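Local coordinates for PAC2 family protein (Streptomyces avermitilis, PDB 3MNF) that is of unknown function but belongs to the PAC2 family, whose name recalls a proteasome assembly chaperone, at residues 127-138 with 175-185; 139-147 with 165-176. All blocks are in the same frame, centred on the assembly; numbering follows the deposited sequence.

Interaction 1 (127-138 with 175-185); sequences PHTRPVPVSGVT and AVSLWAAVPHY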
loop_
_atom_site.group_PDB
_atom_site.type_symbol
_atom_site.label_atom_id
_atom_site.label_comp_id
_atom_site.label_asym_id
_atom_site.label_seq_id
_atom_site.Cartn_x
_atom_site.Cartn_y
_atom_site.Cartn_z
ATOM N N PRO A 127 -31.368 -34.823 3.858
ATOM C CA PRO A 127 -31.413 -35.473 5.180
ATOM C C PRO A 127 -30.092 -36.120 5.588
ATOM O O PRO A 127 -29.265 -36.418 4.725
ATOM C CB PRO A 127 -32.449 -36.579 4.981
ATOM C CG PRO A 127 -32.439 -36.840 3.500
ATOM C CD PRO A 127 -32.304 -35.469 2.920
ATOM N N HIS A 128 -29.903 -36.340 6.888
ATOM C CA HIS A 128 -28.778 -37.140 7.370
ATOM C C HIS A 128 -29.013 -38.616 7.021
ATOM O O HIS A 128 -28.070 -39.399 6.912
ATOM C CB HIS A 128 -28.548 -36.941 8.877
ATOM C CG HIS A 128 -29.615 -37.537 9.749
ATOM N ND1 HIS A 128 -30.593 -36.779 10.357
ATOM C CD2 HIS A 128 -29.852 -38.821 10.121
ATOM C CE1 HIS A 128 -31.388 -37.567 11.058
ATOM N NE2 HIS A 128 -30.961 -38.811 10.931
ATOM N N THR A 129 -30.284 -38.970 6.829
ATOM C CA THR A 129 -30.713 -40.333 6.529
ATOM C C THR A 129 -30.317 -40.794 5.114
ATOM O O THR A 129 -30.847 -41.796 4.618
ATOM C CB THR A 129 -32.228 -40.449 6.731
ATOM N N ARG A 130 -29.379 -40.083 4.487
ATOM C CA ARG A 130 -29.052 -40.275 3.078
ATOM C C ARG A 130 -27.677 -39.681 2.745
ATOM O O ARG A 130 -27.248 -38.732 3.403
ATOM C CB ARG A 130 -30.124 -39.632 2.209
ATOM N N PRO A 131 -26.981 -40.227 1.720
ATOM C CA PRO A 131 -25.640 -39.760 1.338
ATOM C C PRO A 131 -25.547 -38.275 0.975
ATOM O O PRO A 131 -26.538 -37.672 0.528
ATOM C CB PRO A 131 -25.298 -40.614 0.111
ATOM C CG PRO A 131 -26.608 -41.143 -0.364
ATOM C CD PRO A 131 -27.385 -41.372 0.892
ATOM N N VAL A 132 -24.342 -37.724 1.160
ATOM C CA VAL A 132 -24.039 -36.306 0.973
ATOM C C VAL A 132 -23.812 -35.967 -0.501
ATOM O O VAL A 132 -22.945 -36.566 -1.141
ATOM C CB VAL A 132 -22.778 -35.905 1.783
ATOM C CG1 VAL A 132 -22.326 -34.490 1.441
ATOM C CG2 VAL A 132 -23.039 -36.036 3.269
ATOM N N PRO A 133 -24.584 -35.002 -1.044
ATOM C CA PRO A 133 -24.364 -34.561 -2.421
ATOM C C PRO A 133 -23.100 -33.739 -2.525
ATOM O O PRO A 133 -22.871 -32.853 -1.706
ATOM C CB PRO A 133 -25.575 -33.663 -2.722
ATOM C CG PRO A 133 -26.490 -33.798 -1.579
ATOM C CD PRO A 133 -25.690 -34.269 -0.409
ATOM N N VAL A 134 -22.287 -34.057 -3.520
ATOM C CA VAL A 134 -21.137 -33.255 -3.885
ATOM C C VAL A 134 -21.336 -32.822 -5.328
ATOM O O VAL A 134 -21.554 -33.654 -6.194
ATOM C CB VAL A 134 -19.830 -34.069 -3.780
ATOM C CG1 VAL A 134 -18.641 -33.219 -4.186
ATOM C CG2 VAL A 134 -19.637 -34.609 -2.379
ATOM N N SER A 135 -21.266 -31.529 -5.600
ATOM C CA SER A 135 -21.365 -31.046 -6.978
ATOM C C SER A 135 -20.186 -30.167 -7.350
ATOM O O SER A 135 -19.674 -29.448 -6.514
ATOM C CB SER A 135 -22.678 -30.296 -7.199
ATOM O OG SER A 135 -22.898 -29.355 -6.169
ATOM N N GLY A 136 -19.761 -30.231 -8.606
ATOM C CA GLY A 136 -18.662 -29.399 -9.111
ATOM C C GLY A 136 -19.080 -28.075 -9.749
ATOM O O GLY A 136 -20.240 -27.843 -10.082
ATOM N N VAL A 137 -18.118 -27.178 -9.876
ATOM C CA VAL A 137 -18.296 -25.941 -10.614
ATOM C C VAL A 137 -16.985 -25.755 -11.343
ATOM O O VAL A 137 -15.909 -25.902 -10.751
ATOM C CB VAL A 137 -18.573 -24.699 -9.695
ATOM C CG1 VAL A 137 -18.366 -23.393 -10.462
ATOM C CG2 VAL A 137 -19.993 -24.734 -9.072
ATOM N N THR A 138 -17.081 -25.465 -12.634
ATOM C CA THR A 138 -15.919 -25.177 -13.456
ATOM C C THR A 138 -16.329 -24.216 -14.573
ATOM O O THR A 138 -17.495 -24.183 -14.975
ATOM C CB THR A 138 -15.290 -26.479 -14.011
ATOM O OG1 THR A 138 -14.115 -26.164 -14.758
ATOM C CG2 THR A 138 -16.269 -27.231 -14.906
ATOM N N ALA A 175 -9.372 -25.088 -13.298
ATOM C CA ALA A 175 -9.769 -25.252 -11.900
ATOM C C ALA A 175 -11.202 -25.727 -11.761
ATOM O O ALA A 175 -12.058 -25.432 -12.599
ATOM C CB ALA A 175 -9.559 -23.972 -11.122
ATOM N N VAL A 176 -11.455 -26.475 -10.699
ATOM C CA VAL A 176 -12.806 -26.909 -10.370
ATOM C C VAL A 176 -12.952 -26.803 -8.868
ATOM O O VAL A 176 -11.980 -26.991 -8.130
ATOM C CB VAL A 176 -13.111 -28.362 -10.866
ATOM C CG1 VAL A 176 -12.013 -29.322 -10.481
ATOM C CG2 VAL A 176 -14.426 -28.859 -10.321
ATOM N N SER A 177 -14.150 -26.469 -8.416
ATOM C CA SER A 177 -14.432 -26.557 -7.000
ATOM C C SER A 177 -15.477 -27.624 -6.778
ATOM O O SER A 177 -16.409 -27.756 -7.571
ATOM C CB SER A 177 -14.890 -25.217 -6.435
ATOM O OG SER A 177 -15.828 -24.602 -7.292
ATOM N N LEU A 178 -15.294 -28.392 -5.708
ATOM C CA LEU A 178 -16.238 -29.411 -5.291
ATOM C C LEU A 178 -16.979 -28.938 -4.062
ATOM O O LEU A 178 -16.361 -28.502 -3.096
ATOM C CB LEU A 178 -15.491 -30.692 -4.960
ATOM C CG LEU A 178 -14.528 -31.214 -6.022
ATOM C CD1 LEU A 178 -13.692 -32.326 -5.461
ATOM C CD2 LEU A 178 -15.310 -31.714 -7.197
ATOM N N TRP A 179 -18.299 -29.017 -4.110
ATOM C CA TRP A 179 -19.153 -28.610 -3.007
ATOM C C TRP A 179 -19.919 -29.774 -2.358
ATOM O O TRP A 179 -20.533 -30.600 -3.041
ATOM C CB TRP A 179 -20.139 -27.564 -3.497
ATOM C CG TRP A 179 -19.453 -26.277 -3.799
ATOM C CD1 TRP A 179 -18.875 -25.920 -4.981
ATOM C CD2 TRP A 179 -19.225 -25.185 -2.895
ATOM N NE1 TRP A 179 -18.310 -24.686 -4.867
ATOM C CE2 TRP A 179 -18.515 -24.206 -3.600
ATOM C CE3 TRP A 179 -19.553 -24.949 -1.555
ATOM C CZ2 TRP A 179 -18.136 -23.002 -3.027
ATOM C CZ3 TRP A 179 -19.169 -23.755 -0.989
ATOM C CH2 TRP A 179 -18.468 -22.796 -1.725
ATOM N N ALA A 180 -19.892 -29.849 -1.036
ATOM C CA ALA A 180 -20.715 -30.831 -0.361
ATOM C C ALA A 180 -21.861 -30.095 0.292
ATOM O O ALA A 180 -21.666 -29.002 0.794
ATOM C CB ALA A 180 -19.895 -31.583 0.657
ATOM N N ALA A 181 -23.057 -30.673 0.260
ATOM C CA ALA A 181 -24.223 -30.066 0.922
ATOM C C ALA A 181 -24.440 -30.713 2.267
ATOM O O ALA A 181 -24.651 -31.918 2.348
ATOM C CB ALA A 181 -25.464 -30.195 0.069
ATOM N N VAL A 182 -24.387 -29.910 3.320
ATOM C CA VAL A 182 -24.510 -30.396 4.687
ATOM C C VAL A 182 -25.912 -30.087 5.249
ATOM O O VAL A 182 -26.336 -28.932 5.234
ATOM C CB VAL A 182 -23.412 -29.766 5.566
ATOM C CG1 VAL A 182 -23.674 -30.007 7.042
ATOM C CG2 VAL A 182 -22.062 -30.306 5.169
ATOM N N PRO A 183 -26.640 -31.117 5.734
ATOM C CA PRO A 183 -27.995 -30.937 6.290
ATOM C C PRO A 183 -28.059 -29.756 7.248
ATOM O O PRO A 183 -27.364 -29.749 8.266
ATOM C CB PRO A 183 -28.248 -32.239 7.060
ATOM C CG PRO A 183 -27.095 -33.165 6.731
ATOM C CD PRO A 183 -26.268 -32.539 5.650
ATOM N N HIS A 184 -28.876 -28.758 6.922
ATOM C CA HIS A 184 -28.850 -27.494 7.663
ATOM C C HIS A 184 -29.322 -27.635 9.120
ATOM O O HIS A 184 -28.863 -26.915 10.003
ATOM C CB HIS A 184 -29.584 -26.378 6.889
ATOM C CG HIS A 184 -31.075 -26.538 6.825
ATOM N ND1 HIS A 184 -31.695 -27.751 6.592
ATOM C CD2 HIS A 184 -32.071 -25.624 6.939
ATOM C CE1 HIS A 184 -33.008 -27.582 6.592
ATOM N NE2 HIS A 184 -33.261 -26.299 6.795
ATOM N N TYR A 185 -30.206 -28.591 9.375
ATOM C CA TYR A 185 -30.691 -28.821 10.730
ATOM C C TYR A 185 -29.607 -29.397 11.642
ATOM O O TYR A 185 -29.706 -29.290 12.854
ATOM C CB TYR A 185 -31.968 -29.684 10.728
ATOM C CG TYR A 185 -31.846 -31.034 10.038
ATOM C CD1 TYR A 185 -31.530 -32.177 10.763
ATOM C CD2 TYR A 185 -32.063 -31.167 8.664
ATOM C CE1 TYR A 185 -31.413 -33.407 10.145
ATOM C CE2 TYR A 185 -31.951 -32.396 8.033
ATOM C CZ TYR A 185 -31.622 -33.513 8.781
ATOM O OH TYR A 185 -31.508 -34.749 8.178
#

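Interaction 2 (139-147 with 165-176); sequences SDPDLARTM and QEACTHAGVPAV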
loop_
_atom_site.group_PDB
_atom_site.type_symbol
_atom_site.label_atom_id
_atom_site.label_comp_id
_atom_site.label_asym_id
_atom_site.label_seq_id
_atom_site.Cartn_x
_atom_site.Cartn_y
_atom_site.Cartn_z
ATOM N N SER A 139 -15.382 -23.401 -15.032
ATOM C CA SER A 139 -15.575 -22.564 -16.220
ATOM C C SER A 139 -14.579 -22.945 -17.299
ATOM O O SER A 139 -14.456 -22.258 -18.307
ATOM C CB SER A 139 -15.476 -21.085 -15.877
ATOM O OG SER A 139 -16.682 -20.650 -15.279
ATOM N N ASP A 140 -13.872 -24.048 -17.058
ATOM C CA ASP A 140 -13.042 -24.717 -18.045
ATOM C C ASP A 140 -13.957 -25.612 -18.896
ATOM O O ASP A 140 -14.447 -26.626 -18.407
ATOM C CB ASP A 140 -11.960 -25.552 -17.331
ATOM C CG ASP A 140 -10.907 -26.113 -18.289
ATOM O OD1 ASP A 140 -10.063 -25.341 -18.786
ATOM O OD2 ASP A 140 -10.902 -27.339 -18.536
ATOM N N PRO A 141 -14.200 -25.242 -20.171
ATOM C CA PRO A 141 -15.137 -26.039 -20.982
ATOM C C PRO A 141 -14.655 -27.483 -21.149
ATOM O O PRO A 141 -15.464 -28.406 -21.269
ATOM C CB PRO A 141 -15.157 -25.307 -22.332
ATOM C CG PRO A 141 -13.861 -24.568 -22.389
ATOM C CD PRO A 141 -13.537 -24.190 -20.966
ATOM N N ASP A 142 -13.337 -27.652 -21.129
ATOM C CA ASP A 142 -12.681 -28.945 -21.231
ATOM C C ASP A 142 -13.038 -29.856 -20.052
ATOM O O ASP A 142 -13.636 -30.915 -20.247
ATOM C CB ASP A 142 -11.169 -28.723 -21.313
ATOM C CG ASP A 142 -10.399 -29.995 -21.596
ATOM O OD1 ASP A 142 -10.230 -30.826 -20.668
ATOM O OD2 ASP A 142 -9.940 -30.148 -22.749
ATOM N N LEU A 143 -12.669 -29.437 -18.842
ATOM C CA LEU A 143 -12.988 -30.178 -17.624
ATOM C C LEU A 143 -14.470 -30.502 -17.518
ATOM O O LEU A 143 -14.832 -31.573 -17.041
ATOM C CB LEU A 143 -12.575 -29.403 -16.371
ATOM C CG LEU A 143 -11.155 -29.361 -15.797
ATOM C CD1 LEU A 143 -11.219 -28.642 -14.458
ATOM C CD2 LEU A 143 -10.504 -30.718 -15.607
ATOM N N ALA A 144 -15.321 -29.572 -17.945
ATOM C CA ALA A 144 -16.765 -29.782 -17.911
ATOM C C ALA A 144 -17.153 -31.089 -18.618
ATOM O O ALA A 144 -17.975 -31.844 -18.089
ATOM C CB ALA A 144 -17.498 -28.593 -18.504
ATOM N N ARG A 145 -16.557 -31.344 -19.796
ATOM C CA ARG A 145 -16.643 -32.640 -20.491
ATOM C C ARG A 145 -15.814 -33.705 -19.791
ATOM O O ARG A 145 -16.350 -34.723 -19.379
ATOM C CB ARG A 145 -16.113 -32.538 -21.912
ATOM C CG ARG A 145 -17.035 -31.911 -22.920
ATOM C CD ARG A 145 -16.434 -32.036 -24.326
ATOM N NE ARG A 145 -14.987 -31.788 -24.334
ATOM C CZ ARG A 145 -14.413 -30.585 -24.410
ATOM N NH1 ARG A 145 -15.148 -29.479 -24.495
ATOM N NH2 ARG A 145 -13.091 -30.487 -24.402
ATOM N N THR A 146 -14.504 -33.461 -19.677
ATOM C CA THR A 146 -13.532 -34.406 -19.096
ATOM C C THR A 146 -13.935 -35.066 -17.758
ATOM O O THR A 146 -13.495 -36.172 -17.477
ATOM C CB THR A 146 -12.138 -33.761 -18.998
HETATM N N MSE A 147 -14.730 -34.382 -16.931
HETATM C CA MSE A 147 -15.490 -35.024 -15.838
HETATM C C MSE A 147 -16.964 -34.906 -16.238
HETATM O O MSE A 147 -17.259 -34.396 -17.312
HETATM C CB MSE A 147 -15.205 -34.380 -14.471
HETATM C CG MSE A 147 -15.849 -33.004 -14.256
HETATM SE SE MSE A 147 -15.090 -31.916 -12.789
HETATM C CE MSE A 147 -13.324 -31.638 -13.554
ATOM N N GLN A 165 -11.702 -19.880 -7.996
ATOM C CA GLN A 165 -11.962 -20.741 -9.135
ATOM C C GLN A 165 -12.142 -19.879 -10.393
ATOM O O GLN A 165 -11.683 -20.250 -11.462
ATOM C CB GLN A 165 -13.123 -21.677 -8.852
ATOM C CG GLN A 165 -13.655 -22.382 -10.051
ATOM C CD GLN A 165 -14.781 -21.602 -10.690
ATOM O OE1 GLN A 165 -15.674 -21.127 -9.995
ATOM N NE2 GLN A 165 -14.745 -21.457 -12.020
ATOM N N GLU A 166 -12.728 -18.697 -10.266
ATOM C CA GLU A 166 -12.830 -17.825 -11.441
ATOM C C GLU A 166 -11.524 -17.139 -11.843
ATOM O O GLU A 166 -11.265 -16.956 -13.031
ATOM C CB GLU A 166 -13.971 -16.820 -11.305
ATOM C CG GLU A 166 -15.340 -17.441 -11.531
ATOM C CD GLU A 166 -15.521 -17.990 -12.949
ATOM O OE1 GLU A 166 -15.126 -17.286 -13.912
ATOM O OE2 GLU A 166 -16.052 -19.128 -13.092
ATOM N N ALA A 167 -10.714 -16.773 -10.850
ATOM C CA ALA A 167 -9.412 -16.176 -11.091
ATOM C C ALA A 167 -8.543 -17.151 -11.876
ATOM O O ALA A 167 -7.822 -16.745 -12.794
ATOM C CB ALA A 167 -8.747 -15.802 -9.784
ATOM N N CYS A 168 -8.638 -18.435 -11.527
ATOM C CA CYS A 168 -7.930 -19.478 -12.250
ATOM C C CYS A 168 -8.272 -19.502 -13.739
ATOM O O CYS A 168 -7.377 -19.548 -14.596
ATOM C CB CYS A 168 -8.235 -20.845 -11.661
ATOM S SG CYS A 168 -7.461 -21.151 -10.079
ATOM N N THR A 169 -9.563 -19.486 -14.061
ATOM C CA THR A 169 -9.922 -19.677 -15.457
ATOM C C THR A 169 -9.496 -18.464 -16.270
ATOM O O THR A 169 -8.957 -18.624 -17.354
ATOM C CB THR A 169 -11.402 -20.113 -15.695
ATOM O OG1 THR A 169 -12.256 -18.976 -15.714
ATOM C CG2 THR A 169 -11.884 -21.160 -14.627
ATOM N N HIS A 170 -9.671 -17.269 -15.708
ATOM C CA HIS A 170 -9.158 -16.038 -16.325
ATOM C C HIS A 170 -7.632 -16.109 -16.513
ATOM O O HIS A 170 -7.090 -15.592 -17.499
ATOM C CB HIS A 170 -9.587 -14.793 -15.538
ATOM C CG HIS A 170 -9.036 -13.508 -16.080
ATOM N ND1 HIS A 170 -9.402 -12.994 -17.309
ATOM C CD2 HIS A 170 -8.140 -12.632 -15.562
ATOM C CE1 HIS A 170 -8.757 -11.857 -17.522
ATOM N NE2 HIS A 170 -7.985 -11.614 -16.475
ATOM N N ALA A 171 -6.956 -16.784 -15.583
ATOM C CA ALA A 171 -5.514 -17.011 -15.684
ATOM C C ALA A 171 -5.146 -18.133 -16.644
ATOM O O ALA A 171 -3.984 -18.255 -17.002
ATOM C CB ALA A 171 -4.924 -17.284 -14.324
ATOM N N GLY A 172 -6.116 -18.952 -17.058
ATOM C CA GLY A 172 -5.844 -20.071 -17.967
ATOM C C GLY A 172 -5.241 -21.269 -17.254
ATOM O O GLY A 172 -4.549 -22.084 -17.864
ATOM N N VAL A 173 -5.492 -21.354 -15.951
ATOM C CA VAL A 173 -5.179 -22.527 -15.138
ATOM C C VAL A 173 -6.484 -23.273 -14.864
ATOM O O VAL A 173 -7.376 -22.730 -14.204
ATOM C CB VAL A 173 -4.545 -22.116 -13.784
ATOM C CG1 VAL A 173 -4.260 -23.325 -12.921
ATOM C CG2 VAL A 173 -3.281 -21.338 -14.026
ATOM N N PRO A 174 -6.616 -24.507 -15.378
ATOM C CA PRO A 174 -7.828 -25.307 -15.154
ATOM C C PRO A 174 -8.151 -25.422 -13.678
ATOM O O PRO A 174 -7.288 -25.793 -12.880
ATOM C CB PRO A 174 -7.434 -26.673 -15.681
ATOM C CG PRO A 174 -6.413 -26.388 -16.682
ATOM C CD PRO A 174 -5.649 -25.212 -16.228
ATOM N N ALA A 175 -9.372 -25.088 -13.298
ATOM C CA ALA A 175 -9.769 -25.252 -11.900
ATOM C C ALA A 175 -11.202 -25.727 -11.761
ATOM O O ALA A 175 -12.058 -25.432 -12.599
ATOM C CB ALA A 175 -9.559 -23.972 -11.122
ATOM N N VAL A 176 -11.455 -26.475 -10.699
ATOM C CA VAL A 176 -12.806 -26.909 -10.370
ATOM C C VAL A 176 -12.952 -26.803 -8.868
ATOM O O VAL A 176 -11.980 -26.991 -8.130
ATOM C CB VAL A 176 -13.111 -28.362 -10.866
ATOM C CG1 VAL A 176 -12.013 -29.322 -10.481
ATOM C CG2 VAL A 176 -14.426 -28.859 -10.321
#

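Interaction 1 (127-138 with 175-185)
His128 and Tyr185 meet rim to rim, with ring planes turned 63° apart and neither lying over the face of the other. ND1 of His128 lies at the edge of the tyrosine ring, near its plane, and Tyr185 CE1 lies likewise at the edge of the imidazole. The Tyr185 hydroxyl accepts from the backbone N of His128 (N to OH 2.6 Å, 154° at the hydrogen) and, weakly, from His128 ND1, so backbone and ring of one residue converge on a single oxygen. The indole of Trp179 is met at its edge by the carbonyl oxygen of Ser135, 3.9 Å from Trp179 CD1. Trp179 CG stands anti to its own carbonyl carbon (chi1 -70°), an orientation in which CB and CD1 lie near Ser135 O; Trp179 NE1 gives a weak bond to Ser177 OG.

Backbone pairing is antiparallel: Ser135-Trp179 and Val137-Ser177 are hydrogen-bonded pairs, with Trp179 N 2.8 Å from Ser135 O, and Ala181 N continues the pattern to Pro133 O. Val134 CG1 touches Leu178 CB at 4.1 Å on the face packed against helix 192-206, while Ser177, Trp179 and Val137 touch helix 160-171 from the other. At the far end Thr138 OG1 donates to Ala175 O. Such two-sided helix cover of an antiparallel pair, with 134-138 outermost within the chain, is characteristic of the mixed sheet of a three-layer alpha/beta/alpha fold.

Interaction 2 (139-147 with 165-176)
Leu143 pushes its CD1 into a shallow hollow walled by Pro174, the carbonyl of Ala175 and Val176: it stands 3.8 Å from Ala175 O and 4.1 Å from Val176 CB. Beside it the selenomethionine Met147 bends at its third torsion (66°) and meets Val176 tip to tip, SE to CG2 at 4.0 Å. Asp140 caps the N terminus of helix 141-146, its OD2 accepting from Leu143 N at 2.8 Å and thereby fixing the turn that carries the leucine. Helix 160-171 ends at Gly172 in a Schellman motif, in which Val173 N turns back to Cys168 O and Gly172 N to Thr169 O. The chain then enters strand 175-183, the last leg of a beta-alpha-beta crossover from the parallel strand 115-124, with 134-138 and 141-146 inserted in the connection. On the flank of helix 160-171, Ser139 CB rests on Thr169 CG2 at 3.8 Å. The Ser139 hydroxyl donates to the syn lone pair of Glu166 OE2 (OG to OE2 2.7 Å), while Gln165 NE2 reaches the same oxygen from above the carboxylate plane. Replacing Glu166 with an alanine would probably strand both donors without their acceptor and deprive Arg63 of a neighbouring subunit of its salt-bridge partner. Arg63 of that subunit also packs on Ser139.

Overall arrangement
Followed from the N terminus, this chain, the part of a longer protein that holds the PAC2 family region, runs through the loop 127-133 into strand 134-138, an outermost strand within the chain, and passes directly into the short helix of 139-147. After a 17-residue excursion it returns as 165-176, closing interaction 2; strand 175-183, begun there, runs on through the segment 175-185 and closes interaction 1, whose wider loop contains that of interaction 2. Their centres lie about 20 Å apart, yet both use Ala175 and Val176. Thr138 joins them physically: its OG1 bonds Asp140 N and packs on Leu143. Together the contacts tie the sheet margin to helices 141-146 and 160-171.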